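Local atomic coordinates of pullulanase (Bacillus acidopullulyticus, PDB entry 2WAN), a protein that hydrolyses alpha-1,6-glucosidic linkages in pullulan and probably at the branch points of amylopectin-like alpha-glucans, acting as a starch-debranching glycoside hydrolase. Residues A[694-699]-A[741-746]; A[780-785]-A[800-805]. All coordinates share one frame; numbering follows the deposited sequence.

Overall arrangement
Contacts 1 and 2 lie in series along the chain, with centres about 18 Å apart and on the same side of the molecule. Both belong to the segments that follow strands six to eight of the parallel barrel, 677-679, 728-730 and 773-777; in glycoside hydrolases with this barrel, the loops leaving the C-terminal ends of the strands generally shape the active site. Helix 740-747 of contact 1 borders loop 780-785 of contact 2: Asp742 OD1 lies 2.6 Å from Thr785 OG1, a probable hydrogen bond, and Trp741 CE3 packs 3.8 Å from Leu783 CD1. A bound glycerol, probably from the crystallisation liquor, lies about 4 Å from the Lys743 side chain.

Contact 1 (A[694-699]-A[741-746]); sequences KTAQGF and WDKILA
Lys743 reaches from helix 740-747 to the backbone of loop 694-699, where its NZ donates to two carbonyls two residues apart. The distances are 2.7 Å from Lys743 NZ to Lys694 O and 2.8 Å from Lys743 NZ to Ala696 O. The two acceptors are used differently. At Ala696 the donor lies in the carbonyl plane on a lone pair, with a C=O...N angle of 137°, whereas at Lys694 it stands above the plane, 68° out of it. A bend at chi2 (65°) turns CD aside, and the chain beyond it is extended; Lys743 CE passes 3.4 Å from Ala696 O.

Ala746, one turn further on, points its CB toward the loop and meets Lys694 O at 3.6 Å, so this carbonyl has a methyl beside it as well as the ammonium. Thr695 adds a van der Waals touch, its methyl CG2 lying 3.7 Å from Ala746 O, while its OG1 is bonded to Asp693. Gln697 NE2 bonds Ser747 O, tying the loop to the end of the same helix. On the helix, the carboxylate of Asp742 is satisfied by Thr785, Lys786 and Gly788.

A methionine in place of Lys743 would probably leave the carbonyls of Lys694 and Ala696 without this shared donor and the loop freer to shift.

The contact thus joins a loop following the sixth barrel strand, 677-679, to the helix following the seventh, 728-730, within the (beta/alpha)8 barrel of an alpha-amylase-type catalytic domain.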
loop_
_atom_site.group_PDB
_atom_site.type_symbol
_atom_site.label_atom_id
_atom_site.label_comp_id
_atom_site.label_asym_id
_atom_site.label_seq_id
_atom_site.Cartn_x
_atom_site.Cartn_y
_atom_site.Cartn_z
ATOM N N LYS A 694 -21.926 3.806 11.631
ATOM C CA LYS A 694 -21.487 4.727 12.682
ATOM C C LYS A 694 -22.005 4.326 14.047
ATOM O O LYS A 694 -21.336 4.557 15.051
ATOM C CB LYS A 694 -21.929 6.160 12.387
ATOM C CG LYS A 694 -21.032 6.887 11.418
ATOM C CD LYS A 694 -21.450 8.343 11.312
ATOM C CE LYS A 694 -20.668 9.048 10.238
ATOM N NZ LYS A 694 -21.124 10.453 10.103
ATOM N N THR A 695 -23.197 3.730 14.084
ATOM C CA THR A 695 -23.827 3.376 15.366
ATOM C C THR A 695 -23.531 1.936 15.834
ATOM O O THR A 695 -23.965 1.539 16.915
ATOM C CB THR A 695 -25.355 3.628 15.342
ATOM O OG1 THR A 695 -25.962 2.759 14.385
ATOM C CG2 THR A 695 -25.654 5.084 14.966
ATOM N N ALA A 696 -22.773 1.178 15.033
ATOM C CA ALA A 696 -22.389 -0.200 15.381
ATOM C C ALA A 696 -21.532 -0.217 16.641
ATOM O O ALA A 696 -20.652 0.626 16.816
ATOM C CB ALA A 696 -21.608 -0.863 14.228
ATOM N N GLN A 697 -21.807 -1.177 17.513
ATOM C CA GLN A 697 -20.962 -1.402 18.685
ATOM C C GLN A 697 -20.032 -2.579 18.397
ATOM O O GLN A 697 -20.231 -3.326 17.435
ATOM C CB GLN A 697 -21.821 -1.635 19.927
ATOM C CG GLN A 697 -22.498 -0.336 20.419
ATOM C CD GLN A 697 -23.537 -0.568 21.502
ATOM O OE1 GLN A 697 -23.786 -1.699 21.910
ATOM N NE2 GLN A 697 -24.146 0.513 21.976
ATOM N N GLY A 698 -18.997 -2.717 19.222
ATOM C CA GLY A 698 -18.071 -3.847 19.150
ATOM C C GLY A 698 -17.789 -4.357 20.554
ATOM O O GLY A 698 -18.497 -4.024 21.516
ATOM N N PHE A 699 -16.735 -5.155 20.683
ATOM C CA PHE A 699 -16.346 -5.747 21.967
ATOM C C PHE A 699 -16.221 -4.714 23.096
ATOM O O PHE A 699 -16.689 -4.942 24.214
ATOM C CB PHE A 699 -15.013 -6.507 21.798
ATOM C CG PHE A 699 -14.553 -7.209 23.045
ATOM C CD1 PHE A 699 -15.192 -8.364 23.480
ATOM C CD2 PHE A 699 -13.465 -6.719 23.782
ATOM C CE1 PHE A 699 -14.773 -9.014 24.638
ATOM C CE2 PHE A 699 -13.016 -7.383 24.930
ATOM C CZ PHE A 699 -13.682 -8.533 25.355
ATOM N N TRP A 741 -13.256 8.772 20.454
ATOM C CA TRP A 741 -14.164 9.524 21.333
ATOM C C TRP A 741 -15.455 9.848 20.572
ATOM O O TRP A 741 -16.566 9.657 21.092
ATOM C CB TRP A 741 -13.491 10.803 21.902
ATOM C CG TRP A 741 -14.304 11.444 23.017
ATOM C CD1 TRP A 741 -14.830 12.702 23.036
ATOM C CD2 TRP A 741 -14.698 10.819 24.255
ATOM N NE1 TRP A 741 -15.520 12.915 24.228
ATOM C CE2 TRP A 741 -15.441 11.775 24.991
ATOM C CE3 TRP A 741 -14.474 9.544 24.820
ATOM C CZ2 TRP A 741 -15.989 11.493 26.261
ATOM C CZ3 TRP A 741 -15.010 9.264 26.078
ATOM C CH2 TRP A 741 -15.767 10.244 26.787
ATOM N N ASP A 742 -15.291 10.301 19.331
ATOM C CA ASP A 742 -16.426 10.644 18.463
ATOM C C ASP A 742 -17.216 9.394 18.075
ATOM O O ASP A 742 -18.454 9.418 18.049
ATOM C CB ASP A 742 -15.928 11.357 17.210
ATOM C CG ASP A 742 -15.443 12.773 17.487
ATOM O OD1 ASP A 742 -15.476 13.225 18.648
ATOM O OD2 ASP A 742 -15.035 13.440 16.528
ATOM N N LYS A 743 -16.496 8.320 17.761
ATOM C CA LYS A 743 -17.123 7.042 17.382
ATOM C C LYS A 743 -18.008 6.502 18.504
ATOM O O LYS A 743 -19.131 6.053 18.249
ATOM C CB LYS A 743 -16.046 6.008 17.013
ATOM C CG LYS A 743 -16.506 4.558 17.018
ATOM C CD LYS A 743 -17.555 4.257 15.939
ATOM C CE LYS A 743 -18.328 2.995 16.310
ATOM N NZ LYS A 743 -19.377 2.652 15.272
ATOM N N ILE A 744 -17.495 6.548 19.735
ATOM C CA ILE A 744 -18.233 6.020 20.882
ATOM C C ILE A 744 -19.446 6.921 21.206
ATOM O O ILE A 744 -20.492 6.422 21.625
ATOM C CB ILE A 744 -17.324 5.791 22.104
ATOM C CG1 ILE A 744 -16.318 4.660 21.812
ATOM C CG2 ILE A 744 -18.186 5.468 23.368
ATOM C CD1 ILE A 744 -15.290 4.456 22.913
ATOM N N LEU A 745 -19.316 8.226 21.000
ATOM C CA LEU A 745 -20.487 9.131 21.107
ATOM C C LEU A 745 -21.598 8.746 20.133
ATOM O O LEU A 745 -22.795 8.825 20.464
ATOM C CB LEU A 745 -20.069 10.578 20.856
ATOM C CG LEU A 745 -19.656 11.355 22.098
ATOM C CD1 LEU A 745 -18.815 12.563 21.689
ATOM C CD2 LEU A 745 -20.909 11.780 22.927
ATOM N N ALA A 746 -21.203 8.328 18.935
ATOM C CA ALA A 746 -22.154 7.846 17.924
ATOM C C ALA A 746 -22.797 6.492 18.237
ATOM O O ALA A 746 -24.000 6.319 18.011
ATOM C CB ALA A 746 -21.505 7.827 16.539
#

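Contact 2 (A[780-785]-A[800-805]); sequences EEMLRT and NQFDWS
Arg784 grips Asn800 O side-on, NE and NH2 both donating to that one oxygen from the guanidinium edge. The bonds measure 3.1 Å from Arg784 NE to Asn800 O and 2.9 Å from Arg784 NH2 to Asn800 O. The oxygen lies in the guanidinium plane, though NE itself stands 50° out of the carbonyl plane. An extended chain from CG to NE carries the guanidinium there. Phe802 CE1 sits over one guanidinium face, the two planes inclined at 46°.

The acceptor closes helix 797-800, whose C-terminal end the positive charge would probably stabilise; Arg784 NH1 bonds Gln777 on the last strand of the catalytic (beta/alpha)8 barrel, so one side chain joins that strand to the end of helix 797-800.

Met782 crosses Phe802 at about a right angle, placing its CE 3.6 Å from Phe802 CD2. Its sulfur makes an oblique Met-aromatic contact, with Met782 SD 5.1 Å from the centroid of the six-membered ring of Trp804. Phe802 CB covers a face of Trp804, offset toward the rim, while Trp804 NE1 is bonded to Phe443 O. Beyond the aromatic pair, Asp803 OD1 accepts from Ser805 OG at 2.7 Å and, weakly, from Ser805 N, capping the turn into helix 805-809.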
loop_
_atom_site.group_PDB
_atom_site.type_symbol
_atom_site.label_atom_id
_atom_site.label_comp_id
_atom_site.label_asym_id
_atom_site.label_seq_id
_atom_site.Cartn_x
_atom_site.Cartn_y
_atom_site.Cartn_z
ATOM N N GLU A 780 -5.519 10.205 20.742
ATOM C CA GLU A 780 -6.573 9.394 21.385
ATOM C C GLU A 780 -6.412 9.367 22.914
ATOM O O GLU A 780 -7.405 9.225 23.645
ATOM C CB GLU A 780 -6.618 7.963 20.818
ATOM C CG GLU A 780 -6.947 7.833 19.321
ATOM C CD GLU A 780 -8.310 8.386 18.917
ATOM O OE1 GLU A 780 -8.565 9.609 19.034
ATOM O OE2 GLU A 780 -9.109 7.574 18.426
ATOM N N GLU A 781 -5.170 9.528 23.383
ATOM C CA GLU A 781 -4.829 9.549 24.817
ATOM C C GLU A 781 -5.388 10.789 25.531
ATOM O O GLU A 781 -5.385 10.837 26.752
ATOM C CB GLU A 781 -3.305 9.451 25.004
ATOM C CG GLU A 781 -2.538 10.729 24.624
ATOM C CD GLU A 781 -2.321 10.966 23.120
ATOM O OE1 GLU A 781 -2.742 10.155 22.255
ATOM O OE2 GLU A 781 -1.672 11.986 22.816
ATOM N N MET A 782 -5.865 11.778 24.765
ATOM C CA MET A 782 -6.557 12.925 25.347
ATOM C C MET A 782 -7.957 13.143 24.761
ATOM O O MET A 782 -8.481 14.272 24.774
ATOM C CB MET A 782 -5.694 14.191 25.228
ATOM C CG MET A 782 -5.343 14.598 23.779
ATOM S SD MET A 782 -4.301 16.081 23.812
ATOM C CE MET A 782 -3.869 16.202 22.082
ATOM N N LEU A 783 -8.546 12.059 24.243
ATOM C CA LEU A 783 -9.919 12.039 23.704
ATOM C C LEU A 783 -10.085 13.124 22.648
ATOM O O LEU A 783 -11.058 13.883 22.653
ATOM C CB LEU A 783 -10.973 12.156 24.822
ATOM C CG LEU A 783 -10.808 11.218 26.044
ATOM C CD1 LEU A 783 -11.987 11.433 27.040
ATOM C CD2 LEU A 783 -10.714 9.711 25.637
ATOM N N ARG A 784 -9.103 13.213 21.754
ATOM C CA ARG A 784 -9.169 14.183 20.660
ATOM C C ARG A 784 -10.489 14.025 19.906
ATOM O O ARG A 784 -10.972 12.911 19.713
ATOM C CB ARG A 784 -7.970 14.000 19.724
ATOM C CG ARG A 784 -8.032 14.783 18.418
ATOM C CD ARG A 784 -6.632 14.850 17.837
ATOM N NE ARG A 784 -6.568 15.256 16.433
ATOM C CZ ARG A 784 -6.631 14.408 15.414
ATOM N NH1 ARG A 784 -6.818 13.114 15.650
ATOM N NH2 ARG A 784 -6.507 14.855 14.159
ATOM N N THR A 785 -11.098 15.154 19.554
ATOM C CA THR A 785 -12.403 15.151 18.894
ATOM C C THR A 785 -12.347 15.967 17.602
ATOM O O THR A 785 -11.705 17.028 17.556
ATOM C CB THR A 785 -13.530 15.689 19.841
ATOM O OG1 THR A 785 -14.775 15.734 19.130
ATOM C CG2 THR A 785 -13.215 17.075 20.361
ATOM N N ASN A 800 -9.110 19.252 13.148
ATOM C CA ASN A 800 -7.971 18.319 13.240
ATOM C C ASN A 800 -6.889 18.569 14.284
ATOM O O ASN A 800 -6.104 17.661 14.587
ATOM C CB ASN A 800 -7.273 18.245 11.870
ATOM C CG ASN A 800 -8.072 17.473 10.856
ATOM O OD1 ASN A 800 -8.289 16.274 11.013
ATOM N ND2 ASN A 800 -8.502 18.150 9.792
ATOM N N GLN A 801 -6.793 19.777 14.824
ATOM C CA GLN A 801 -5.615 20.085 15.645
ATOM C C GLN A 801 -5.542 19.256 16.921
ATOM O O GLN A 801 -6.576 18.739 17.414
ATOM C CB GLN A 801 -5.580 21.568 16.007
ATOM C CG GLN A 801 -6.602 21.968 17.105
ATOM C CD GLN A 801 -6.935 23.452 17.060
ATOM O OE1 GLN A 801 -6.115 24.254 16.617
ATOM N NE2 GLN A 801 -8.137 23.823 17.537
ATOM N N PHE A 802 -4.323 19.113 17.445
ATOM C CA PHE A 802 -4.152 18.694 18.836
ATOM C C PHE A 802 -4.555 19.887 19.717
ATOM O O PHE A 802 -3.856 20.909 19.767
ATOM C CB PHE A 802 -2.700 18.273 19.110
ATOM C CG PHE A 802 -2.356 16.878 18.642
ATOM C CD1 PHE A 802 -2.875 16.356 17.452
ATOM C CD2 PHE A 802 -1.478 16.103 19.392
ATOM C CE1 PHE A 802 -2.535 15.047 17.028
ATOM C CE2 PHE A 802 -1.123 14.814 18.973
ATOM C CZ PHE A 802 -1.649 14.289 17.799
ATOM N N ASP A 803 -5.716 19.767 20.375
ATOM C CA ASP A 803 -6.183 20.756 21.319
ATOM C C ASP A 803 -5.624 20.283 22.655
ATOM O O ASP A 803 -6.148 19.332 23.264
ATOM C CB ASP A 803 -7.727 20.794 21.319
ATOM C CG ASP A 803 -8.299 21.580 22.495
ATOM O OD1 ASP A 803 -7.527 22.161 23.274
ATOM O OD2 ASP A 803 -9.539 21.619 22.640
ATOM N N TRP A 804 -4.526 20.911 23.087
ATOM C CA TRP A 804 -3.778 20.414 24.239
ATOM C C TRP A 804 -4.478 20.646 25.578
ATOM O O TRP A 804 -4.105 20.038 26.569
ATOM C CB TRP A 804 -2.351 20.987 24.244
ATOM C CG TRP A 804 -1.510 20.464 23.089
ATOM C CD1 TRP A 804 -1.415 20.994 21.827
ATOM C CD2 TRP A 804 -0.679 19.287 23.088
ATOM N NE1 TRP A 804 -0.546 20.244 21.061
ATOM C CE2 TRP A 804 -0.083 19.194 21.806
ATOM C CE3 TRP A 804 -0.380 18.305 24.049
ATOM C CZ2 TRP A 804 0.799 18.154 21.451
ATOM C CZ3 TRP A 804 0.508 17.263 23.698
ATOM C CH2 TRP A 804 1.090 17.207 22.411
ATOM N N SER A 805 -5.509 21.501 25.598
ATOM C CA SER A 805 -6.371 21.609 26.773
ATOM C C SER A 805 -7.036 20.274 27.122
ATOM O O SER A 805 -7.397 20.049 28.277
ATOM C CB SER A 805 -7.460 22.702 26.599
ATOM O OG SER A 805 -8.525 22.281 25.772
#